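Local atomic coordinates of aminotransferase, class I and II (Erwinia tasmaniensis, PDB entry 5Z0Q), a protein that belongs to the class I and II aminotransferase family and binds pyridoxal-5'-phosphate. Residues Thr122-Pro126 and Arg355-Asn359; Leu349-Ser353 and Phe362-Asn366. Residues are numbered along the deposited sequence.

Interaction 1 of 2, residues Thr122-Pro126 and Arg355-Asn359; sequences TPIYP and RDFGN. With PLP (pyridoxal-5'-phosphate), chain M.
This is a loop-on-loop contact between connections of the two sheets of a PLP-dependent aminotransferase fold: Thr-122 to Pro-126 leads from strand 117-122 of the large eight-stranded sheet into helix 127-134, and Arg-355 to Asn-359 lies between strands 349-353 and 362-364 of the smaller sheet. The first segment is extended from Thr-122 through Tyr-125, then helical at Pro-126, with a cis peptide bond between Thr-122 and Pro-123. In the second, residues 355-357 have helical backbone angles and 355-358 form a type I beta turn, Gly-358 N donating to Arg-355 O at 3.2 Å; Gly-358 then takes a positive phi (107/26), where a CB would clash with the preceding carbonyl O and sit tight against Thr-122 OG1. The closest CA pair is Pro-123 with Gly-358, 5.0 Å apart. One hydrogen bond crosses, Ile-124 N to Phe-357 O at 3.3 Å, and Pro-123 CA lies 3.2 Å from that same O. Phe-357 (chi1 m, chi2 89°) is the main apolar piece: its CB meets Pro-123 CB at 4.0 Å, and its CE2 comes 3.6 Å from Pro-126 CD. Pro-126 CG lies over one face of the Phe-357 ring and 3.5 Å from Asp-356 O. Tyr-125 (chi1 t) points its CA-to-CB bond away from 355-359 and lays a ring face against the cofactor, Tyr-125 CE2 being 3.5 Å from PLP N1. The contact thus combines one backbone hydrogen bond with prolines packed on the Phe-357 side chain and on the carbonyls of Asp-356 and Phe-357, and the turn packs directly against the backbone that carries the cofactor-facing tyrosine.

Interaction 2 of 2, residues Leu349-Ser353 and Phe362-Asn366; sequences LGFSS and FVRFN
Two backbone hydrogen bonds tie Ser-352 to Arg-364: Arg-364 N to Ser-352 O at 2.9 Å, nearly linear at 174°, and Ser-352 N to Arg-364 O at 3.3 Å. They make this an antiparallel hydrogen-bonded pair (CA-CA 4.9 Å) in a beta hairpin whose strands, 349-353 and 362-364, are neighbours in the smaller mixed sheet. Ser-353 and Val-363 follow as the non-hydrogen-bonded pair, CA-CA 5.1 Å, with Val-363 CA also 3.5 Å from Ser-352 O in a CA-H...O contact. The short strand axes approach to 4.7 Å and cross steeply, 114° between directions rather than the 180° of a straight antiparallel pair; the pairing is confined to these two bridges, and Leu-349 and Gly-350 stand clear. Ser-352 and Arg-364 project from one face, CB to CB 3.6 Å. The Arg-364 side chain (chi1 t, chi2 t, chi3 p) reaches out so that NH2 bonds to Trp-39 O, and about 5 Å separates its nearest atom from that of PLP. Val-363 and Ser-353 point to the other face, where Ala-341 of helix 340-345 touches both. Phe-351 (chi1 m) brings its CB to 3.6 Å from Arg-364 O and its CD2 to 3.8 Å from Val-363 CG2. Phe-365 (chi1 t) swings its ring over to join it, centroids 4.9 Å apart and planes at 42°, and packs on Leu-374 and Met-381 of helix 371-385; the closest atoms of the two rings are Phe-351 CE1 and Phe-365 CD2, at 3.4 Å.

How the interactions relate
Centred 12 Å apart, the two interactions touch through Phe-357, whose CZ packs 3.6 Å from Arg-364 NH1 and whose CE1 lies 4.0 Å from Ser-352 CB. Along the chain they interlock: 122-126 comes first, then 349-353, then 355-359, and finally 362-366. The 355-359 turn of interaction 1 is thus part of the loop that closes the hairpin of interaction 2, and it carries the smaller sheet's hairpin across to the large sheet's 122-126 loop. Both contacts also reach the cofactor region, Tyr-125 against the PLP ring and Arg-364 nearby, so this junction between the two sheets borders the PLP pocket.

Interaction 1 of 2, residues Thr122-Pro126 and Arg355-Asn359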
ATOM      1  N   THR A 122      -5.249   2.690  27.558  1.00 29.92           N
ATOM      2  CA  THR A 122      -5.820   1.359  27.447  1.00 25.28           C
ATOM      3  C   THR A 122      -7.229   1.439  28.027  1.00 24.42           C
ATOM      4  O   THR A 122      -7.418   2.014  29.115  1.00 24.51           O
ATOM      5  CB  THR A 122      -4.991   0.284  28.161  1.00 22.59           C
ATOM      6  OG1 THR A 122      -5.721  -0.949  28.190  1.00 29.01           O
ATOM      7  CG2 THR A 122      -4.647   0.708  29.581  1.00 29.29           C
ATOM      8  N   PRO A 123      -8.246   0.910  27.325  1.00 22.15           N
ATOM      9  CA  PRO A 123      -8.139   0.240  26.024  1.00 25.93           C
ATOM     10  C   PRO A 123      -7.861   1.214  24.884  1.00 27.48           C
ATOM     11  O   PRO A 123      -7.961   2.422  25.088  1.00 26.15           O
ATOM     12  CB  PRO A 123      -9.514  -0.407  25.858  1.00 33.75           C
ATOM     13  CG  PRO A 123     -10.428   0.510  26.595  1.00 26.18           C
ATOM     14  CD  PRO A 123      -9.643   0.995  27.784  1.00 19.82           C
ATOM     15  N   ILE A 124      -7.516   0.693  23.708  1.00 32.59           N
ATOM     16  CA  ILE A 124      -7.154   1.540  22.576  1.00 33.96           C
ATOM     17  C   ILE A 124      -7.158   0.706  21.300  1.00 32.45           C
ATOM     18  O   ILE A 124      -7.256  -0.526  21.351  1.00 30.23           O
ATOM     19  CB  ILE A 124      -5.783   2.205  22.806  1.00 33.27           C
ATOM     20  CG1 ILE A 124      -5.651   3.491  21.986  1.00 30.45           C
ATOM     21  CG2 ILE A 124      -4.654   1.232  22.494  1.00 27.46           C
ATOM     22  CD1 ILE A 124      -4.390   4.273  22.277  1.00 31.59           C
ATOM     23  N   TYR A 125      -7.075   1.378  20.155  1.00 30.66           N
ATOM     24  CA  TYR A 125      -6.946   0.703  18.873  1.00 32.66           C
ATOM     25  C   TYR A 125      -5.781  -0.288  18.928  1.00 30.16           C
ATOM     26  O   TYR A 125      -4.659   0.104  19.280  1.00 29.30           O
ATOM     27  CB  TYR A 125      -6.732   1.745  17.772  1.00 33.47           C
ATOM     28  CG  TYR A 125      -6.773   1.228  16.351  1.00 32.82           C
ATOM     29  CD1 TYR A 125      -7.794   0.392  15.922  1.00 32.08           C
ATOM     30  CD2 TYR A 125      -5.809   1.612  15.428  1.00 33.03           C
ATOM     31  CE1 TYR A 125      -7.836  -0.071  14.620  1.00 36.37           C
ATOM     32  CE2 TYR A 125      -5.845   1.156  14.123  1.00 32.66           C
ATOM     33  CZ  TYR A 125      -6.861   0.315  13.725  1.00 36.38           C
ATOM     34  OH  TYR A 125      -6.900  -0.141  12.427  1.00 43.86           O
ATOM     35  N   PRO A 126      -6.008  -1.562  18.611  1.00 31.16           N
ATOM     36  CA  PRO A 126      -5.004  -2.613  18.882  1.00 26.38           C
ATOM     37  C   PRO A 126      -3.631  -2.310  18.296  1.00 35.19           C
ATOM     38  O   PRO A 126      -2.620  -2.575  18.964  1.00 38.53           O
ATOM     39  CB  PRO A 126      -5.627  -3.864  18.245  1.00 23.91           C
ATOM     40  CG  PRO A 126      -7.092  -3.622  18.344  1.00 30.06           C
ATOM     41  CD  PRO A 126      -7.293  -2.135  18.172  1.00 35.12           C
ATOM     42  N   ARG A 355     -10.903  -8.047  24.245  1.00 34.58           N
ATOM     43  CA  ARG A 355      -9.583  -8.551  24.614  1.00 38.09           C
ATOM     44  C   ARG A 355      -8.509  -8.009  23.680  1.00 32.77           C
ATOM     45  O   ARG A 355      -7.386  -7.721  24.110  1.00 31.78           O
ATOM     46  CB  ARG A 355      -9.585 -10.080  24.604  1.00 35.10           C
ATOM     47  CG  ARG A 355      -8.261 -10.708  25.004  1.00 30.72           C
ATOM     48  CD  ARG A 355      -8.326 -12.228  24.939  1.00 36.40           C
ATOM     49  NE  ARG A 355      -9.384 -12.769  25.788  1.00 48.92           N
ATOM     50  CZ  ARG A 355      -9.244 -13.033  27.083  1.00 49.89           C
ATOM     51  NH1 ARG A 355      -8.086 -12.804  27.688  1.00 54.56           N
ATOM     52  NH2 ARG A 355     -10.264 -13.525  27.777  1.00 46.25           N
ATOM     53  N   ASP A 356      -8.838  -7.859  22.395  1.00 37.86           N
ATOM     54  CA  ASP A 356      -7.895  -7.293  21.439  1.00 39.23           C
ATOM     55  C   ASP A 356      -7.596  -5.827  21.726  1.00 33.12           C
ATOM     56  O   ASP A 356      -6.534  -5.335  21.333  1.00 31.20           O
ATOM     57  CB  ASP A 356      -8.435  -7.452  20.018  1.00 40.52           C
ATOM     58  CG  ASP A 356      -8.871  -8.873  19.717  1.00 48.22           C
ATOM     59  OD1 ASP A 356      -8.228  -9.814  20.230  1.00 46.43           O
ATOM     60  OD2 ASP A 356      -9.860  -9.048  18.973  1.00 48.27           O
ATOM     61  N   PHE A 357      -8.504  -5.124  22.402  1.00 36.20           N
ATOM     62  CA  PHE A 357      -8.292  -3.733  22.774  1.00 32.05           C
ATOM     63  C   PHE A 357      -7.648  -3.574  24.146  1.00 31.58           C
ATOM     64  O   PHE A 357      -7.226  -2.466  24.490  1.00 31.12           O
ATOM     65  CB  PHE A 357      -9.623  -2.971  22.746  1.00 29.11           C
ATOM     66  CG  PHE A 357     -10.329  -3.025  21.420  1.00 30.73           C
ATOM     67  CD1 PHE A 357     -11.214  -4.052  21.133  1.00 30.90           C
ATOM     68  CD2 PHE A 357     -10.114  -2.046  20.464  1.00 35.82           C
ATOM     69  CE1 PHE A 357     -11.868  -4.102  19.915  1.00 33.97           C
ATOM     70  CE2 PHE A 357     -10.766  -2.092  19.244  1.00 30.55           C
ATOM     71  CZ  PHE A 357     -11.644  -3.121  18.970  1.00 25.56           C
ATOM     72  N   GLY A 358      -7.563  -4.645  24.930  1.00 30.25           N
ATOM     73  CA  GLY A 358      -6.916  -4.583  26.226  1.00 20.26           C
ATOM     74  C   GLY A 358      -7.874  -4.631  27.399  1.00 26.46           C
ATOM     75  O   GLY A 358      -7.553  -4.132  28.481  1.00 33.23           O
ATOM     76  N   ASN A 359      -9.049  -5.235  27.203  1.00 31.78           N
ATOM     77  CA  ASN A 359     -10.049  -5.321  28.271  1.00 25.72           C
ATOM     78  C   ASN A 359     -11.065  -6.396  27.861  1.00 26.15           C
ATOM     79  O   ASN A 359     -12.025  -6.109  27.146  1.00 31.14           O
ATOM     80  CB  ASN A 359     -10.722  -3.986  28.517  1.00 28.46           C
ATOM     81  CG  ASN A 359     -11.457  -3.936  29.840  1.00 32.48           C
ATOM     82  OD1 ASN A 359     -12.009  -4.937  30.298  1.00 31.11           O
ATOM     83  ND2 ASN A 359     -11.468  -2.764  30.466  1.00 26.43           N
TER
HETATM   84  N1  PLP M 401      -7.112   4.296  13.257  1.00 34.00           N
HETATM   85  C2  PLP M 401      -8.180   3.999  14.081  1.00 34.69           C
HETATM   86  C2A PLP M 401      -8.195   4.493  15.498  1.00 34.89           C
HETATM   87  C3  PLP M 401      -9.244   3.247  13.597  1.00 36.53           C
HETATM   88  O3  PLP M 401     -10.303   2.953  14.415  1.00 36.52           O
HETATM   89  C4  PLP M 401      -9.230   2.792  12.283  1.00 42.98           C
HETATM   90  C4A PLP M 401     -10.448   2.133  11.705  1.00 41.52           C
HETATM   91  C5  PLP M 401      -8.150   3.090  11.461  1.00 44.62           C
HETATM   92  C6  PLP M 401      -7.092   3.846  11.953  1.00 39.34           C
HETATM   93  C5A PLP M 401      -8.146   2.591  10.033  1.00 45.84           C
HETATM   94  O4P PLP M 401      -6.833   2.516   9.526  1.00 42.80           O
HETATM   95  P   PLP M 401      -6.563   1.749   8.137  1.00 47.94           P
HETATM   96  O1P PLP M 401      -7.223   0.390   8.178  1.00 46.57           O
HETATM   97  O2P PLP M 401      -5.077   1.581   7.920  1.00 41.25           O
HETATM   98  O3P PLP M 401      -7.154   2.569   7.015  1.00 44.89           O

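Interaction 2 of 2, residues Leu349-Ser353 and Phe362-Asn366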
ATOM      1  N   LEU A 349     -24.781 -12.809  17.616  1.00 31.65           N
ATOM      2  CA  LEU A 349     -24.283 -11.439  17.662  1.00 27.19           C
ATOM      3  C   LEU A 349     -22.768 -11.466  17.543  1.00 26.54           C
ATOM      4  O   LEU A 349     -22.086 -12.013  18.414  1.00 25.78           O
ATOM      5  CB  LEU A 349     -24.713 -10.743  18.955  1.00 26.70           C
ATOM      6  CG  LEU A 349     -26.221 -10.532  19.102  1.00 32.81           C
ATOM      7  CD1 LEU A 349     -26.599 -10.298  20.555  1.00 39.49           C
ATOM      8  CD2 LEU A 349     -26.685  -9.371  18.232  1.00 24.70           C
ATOM      9  N   GLY A 350     -22.247 -10.876  16.470  1.00 26.35           N
ATOM     10  CA  GLY A 350     -20.816 -10.861  16.233  1.00 31.70           C
ATOM     11  C   GLY A 350     -20.168  -9.526  16.538  1.00 30.87           C
ATOM     12  O   GLY A 350     -20.074  -8.659  15.664  1.00 24.78           O
ATOM     13  N   PHE A 351     -19.715  -9.355  17.775  1.00 22.68           N
ATOM     14  CA  PHE A 351     -19.085  -8.122  18.219  1.00 21.01           C
ATOM     15  C   PHE A 351     -17.569  -8.228  18.112  1.00 24.72           C
ATOM     16  O   PHE A 351     -17.001  -9.311  17.956  1.00 27.85           O
ATOM     17  CB  PHE A 351     -19.486  -7.802  19.663  1.00 23.28           C
ATOM     18  CG  PHE A 351     -20.953  -7.554  19.846  1.00 24.38           C
ATOM     19  CD1 PHE A 351     -21.711  -7.001  18.826  1.00 28.75           C
ATOM     20  CD2 PHE A 351     -21.576  -7.874  21.042  1.00 24.89           C
ATOM     21  CE1 PHE A 351     -23.065  -6.772  18.996  1.00 31.63           C
ATOM     22  CE2 PHE A 351     -22.928  -7.647  21.220  1.00 25.87           C
ATOM     23  CZ  PHE A 351     -23.674  -7.096  20.195  1.00 35.02           C
ATOM     24  N   SER A 352     -16.912  -7.073  18.199  1.00 31.75           N
ATOM     25  CA  SER A 352     -15.462  -7.028  18.329  1.00 29.24           C
ATOM     26  C   SER A 352     -15.091  -7.325  19.776  1.00 31.80           C
ATOM     27  O   SER A 352     -15.530  -6.621  20.691  1.00 29.53           O
ATOM     28  CB  SER A 352     -14.919  -5.668  17.900  1.00 28.10           C
ATOM     29  OG  SER A 352     -14.789  -5.587  16.492  1.00 28.08           O
ATOM     30  N   SER A 353     -14.294  -8.372  19.981  1.00 32.45           N
ATOM     31  CA  SER A 353     -13.885  -8.743  21.328  1.00 24.71           C
ATOM     32  C   SER A 353     -13.016  -7.653  21.939  1.00 35.79           C
ATOM     33  O   SER A 353     -12.081  -7.155  21.303  1.00 32.88           O
ATOM     34  CB  SER A 353     -13.128 -10.069  21.302  1.00 33.82           C
ATOM     35  OG  SER A 353     -12.703 -10.434  22.604  1.00 42.08           O
ATOM     36  N   PHE A 362     -15.263  -6.154  27.839  1.00 28.31           N
ATOM     37  CA  PHE A 362     -16.043  -5.288  26.969  1.00 22.25           C
ATOM     38  C   PHE A 362     -16.223  -5.920  25.595  1.00 24.45           C
ATOM     39  O   PHE A 362     -15.494  -6.834  25.200  1.00 27.79           O
ATOM     40  CB  PHE A 362     -15.372  -3.919  26.813  1.00 25.49           C
ATOM     41  CG  PHE A 362     -15.425  -3.061  28.047  1.00 23.71           C
ATOM     42  CD1 PHE A 362     -14.689  -3.391  29.172  1.00 25.44           C
ATOM     43  CD2 PHE A 362     -16.191  -1.908  28.068  1.00 24.97           C
ATOM     44  CE1 PHE A 362     -14.733  -2.597  30.303  1.00 24.80           C
ATOM     45  CE2 PHE A 362     -16.236  -1.109  29.194  1.00 19.40           C
ATOM     46  CZ  PHE A 362     -15.507  -1.455  30.312  1.00 24.00           C
ATOM     47  N   VAL A 363     -17.216  -5.413  24.869  1.00 22.13           N
ATOM     48  CA  VAL A 363     -17.445  -5.761  23.473  1.00 24.73           C
ATOM     49  C   VAL A 363     -17.714  -4.475  22.705  1.00 28.17           C
ATOM     50  O   VAL A 363     -18.413  -3.582  23.198  1.00 24.29           O
ATOM     51  CB  VAL A 363     -18.616  -6.755  23.306  1.00 27.71           C
ATOM     52  CG1 VAL A 363     -18.221  -8.137  23.806  1.00 24.33           C
ATOM     53  CG2 VAL A 363     -19.856  -6.255  24.037  1.00 24.02           C
ATOM     54  N   ARG A 364     -17.150  -4.372  21.504  1.00 27.79           N
ATOM     55  CA  ARG A 364     -17.338  -3.189  20.677  1.00 26.12           C
ATOM     56  C   ARG A 364     -18.523  -3.400  19.743  1.00 27.18           C
ATOM     57  O   ARG A 364     -18.575  -4.391  19.008  1.00 28.80           O
ATOM     58  CB  ARG A 364     -16.074  -2.865  19.879  1.00 30.07           C
ATOM     59  CG  ARG A 364     -16.031  -1.425  19.380  1.00 24.84           C
ATOM     60  CD  ARG A 364     -14.743  -1.110  18.637  1.00 22.38           C
ATOM     61  NE  ARG A 364     -14.655  -1.822  17.365  1.00 26.35           N
ATOM     62  CZ  ARG A 364     -13.729  -1.587  16.442  1.00 31.01           C
ATOM     63  NH1 ARG A 364     -12.808  -0.655  16.646  1.00 35.08           N
ATOM     64  NH2 ARG A 364     -13.724  -2.283  15.312  1.00 31.90           N
ATOM     65  N   PHE A 365     -19.470  -2.467  19.779  1.00 27.62           N
ATOM     66  CA  PHE A 365     -20.707  -2.553  19.012  1.00 24.19           C
ATOM     67  C   PHE A 365     -20.616  -1.620  17.810  1.00 26.37           C
ATOM     68  O   PHE A 365     -20.417  -0.411  17.971  1.00 25.25           O
ATOM     69  CB  PHE A 365     -21.906  -2.188  19.888  1.00 21.27           C
ATOM     70  CG  PHE A 365     -23.231  -2.642  19.338  1.00 24.71           C
ATOM     71  CD1 PHE A 365     -23.761  -2.067  18.194  1.00 27.22           C
ATOM     72  CD2 PHE A 365     -23.959  -3.628  19.981  1.00 27.42           C
ATOM     73  CE1 PHE A 365     -24.979  -2.480  17.694  1.00 26.63           C
ATOM     74  CE2 PHE A 365     -25.179  -4.042  19.484  1.00 31.44           C
ATOM     75  CZ  PHE A 365     -25.688  -3.467  18.340  1.00 27.01           C
ATOM     76  N   ASN A 366     -20.772  -2.176  16.613  1.00 21.42           N
ATOM     77  CA  ASN A 366     -20.762  -1.399  15.377  1.00 23.51           C
ATOM     78  C   ASN A 366     -22.212  -1.145  14.974  1.00 26.60           C
ATOM     79  O   ASN A 366     -22.871  -2.018  14.404  1.00 32.69           O
ATOM     80  CB  ASN A 366     -19.994  -2.130  14.281  1.00 28.93           C
ATOM     81  CG  ASN A 366     -19.750  -1.266  13.054  1.00 23.49           C
ATOM     82  OD1 ASN A 366     -20.471  -0.298  12.801  1.00 20.79           O
ATOM     83  ND2 ASN A 366     -18.728  -1.615  12.282  1.00 18.06           N
TER